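Local coordinates for succinylglutamate desuccinylase/aspartoacylase (Ruegeria sp. TM1040, PDB 3NA6), which hydrolyses N-succinylglutamate to succinate and glutamate, the reaction of a succinylglutamate desuccinylase, at the interface of chains A and B. Numbering follows the deposited sequence. Chains: chain A/B, Succinylglutamate desuccinylase/aspartoacylase.

The interface of chains A and B. Residues chain A 10, 22, 38; chain B 262-263.
B:Glu263 reaches from a loop of chain B towards A:Phe22 and A:Met38, the latter present as selenomethionine, which stand on the strands 17-26 and 36-46 of chain A. Its chain runs out extended beyond CG (chi2 -172°), which carries the carboxylate past A:Met38 and on to the CD2–CE2 side of the phenyl ring, shifted towards one face. There the carboxylate carbon CD lies 3.8 Å from ring atom CE2 of A:Phe22, and the oxygen OE2 stands 3.7 Å from CD2. The ring and carboxylate planes are 66° apart, so the two flat groups meet steeply inclined and do not stack. The aliphatic part of the glutamate serves a different neighbour: its CG packs against the terminal methyl CE of A:Met38 at 3.6 Å, the two side chains crossing at about a right angle. A:Met38 is bent at both chi2 and chi3, and CE, at the end of the folded chain, also approaches the backbone carbonyl oxygen of B:Ser262.

The polar end is tied back to chain A through water. Water 1 lies 2.7 Å from OE2 of B:Glu263 and 2.6 Å from the hydroxyl OG1 of A:Thr10. That hydroxyl in turn accepts a hydrogen bond from the backbone N of A:Phe22 at 2.8 Å, which fixes the water's anchor beside the strand bearing the ring. CG2 of A:Thr10 borders OE2 more loosely. Were B:Glu263 an alanine, water 1 would probably lose its carboxylate partner, and a gap would be likely to open beside the A:Met38 methyl and the A:Phe22 ring.

The small patch thus combines apolar packing with a water bridge, helping to join two copies of the protein in the deposited hexameric assembly, although this pairing may not be the one that forms in solution.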
loop_
_atom_site.group_PDB
_atom_site.type_symbol
_atom_site.label_atom_id
_atom_site.label_comp_id
_atom_site.label_asym_id
_atom_site.label_seq_id
_atom_site.Cartn_x
_atom_site.Cartn_y
_atom_site.Cartn_z
ATOM N N THR A 10 31.683 9.384 -10.067
ATOM C CA THR A 10 32.462 8.253 -10.535
ATOM C C THR A 10 33.367 8.650 -11.712
ATOM O O THR A 10 34.099 7.831 -12.235
ATOM C CB THR A 10 31.558 7.079 -10.984
ATOM O OG1 THR A 10 30.795 7.437 -12.153
ATOM C CG2 THR A 10 30.633 6.671 -9.869
ATOM N N PHE A 22 28.346 8.639 -12.942
ATOM C CA PHE A 22 27.305 8.845 -11.948
ATOM C C PHE A 22 27.741 9.758 -10.829
ATOM O O PHE A 22 28.901 9.816 -10.496
ATOM C CB PHE A 22 26.858 7.511 -11.333
ATOM C CG PHE A 22 26.554 6.461 -12.365
ATOM C CD1 PHE A 22 25.308 6.412 -12.982
ATOM C CD2 PHE A 22 27.542 5.585 -12.787
ATOM C CE1 PHE A 22 25.051 5.493 -13.982
ATOM C CE2 PHE A 22 27.281 4.670 -13.794
ATOM C CZ PHE A 22 26.028 4.631 -14.375
HETATM N N MSE A 38 22.471 6.403 -7.790
HETATM C CA MSE A 38 23.472 6.605 -8.822
HETATM C C MSE A 38 22.929 7.552 -9.906
HETATM O O MSE A 38 22.307 7.119 -10.865
HETATM C CB MSE A 38 23.863 5.243 -9.427
HETATM C CG MSE A 38 24.391 4.262 -8.394
HETATM SE SE MSE A 38 26.200 4.745 -7.798
HETATM C CE MSE A 38 27.171 3.790 -9.203
ATOM N N SER B 262 27.938 -1.881 -7.158
ATOM C CA SER B 262 27.327 -2.254 -8.411
ATOM C C SER B 262 26.832 -1.019 -9.135
ATOM O O SER B 262 26.253 -0.130 -8.517
ATOM C CB SER B 262 26.148 -3.180 -8.224
ATOM O OG SER B 262 25.697 -3.594 -9.498
ATOM N N GLU B 263 27.027 -1.006 -10.452
ATOM C CA GLU B 263 26.463 0.031 -11.317
ATOM C C GLU B 263 25.271 -0.516 -12.121
ATOM O O GLU B 263 24.838 0.124 -13.091
ATOM C CB GLU B 263 27.550 0.601 -12.236
ATOM C CG GLU B 263 28.634 1.376 -11.478
ATOM C CD GLU B 263 29.642 2.119 -12.382
ATOM O OE1 GLU B 263 29.910 1.653 -13.503
ATOM O OE2 GLU B 263 30.178 3.170 -11.952
HETATM O O HOH W 1 30.940 5.237 -13.496
#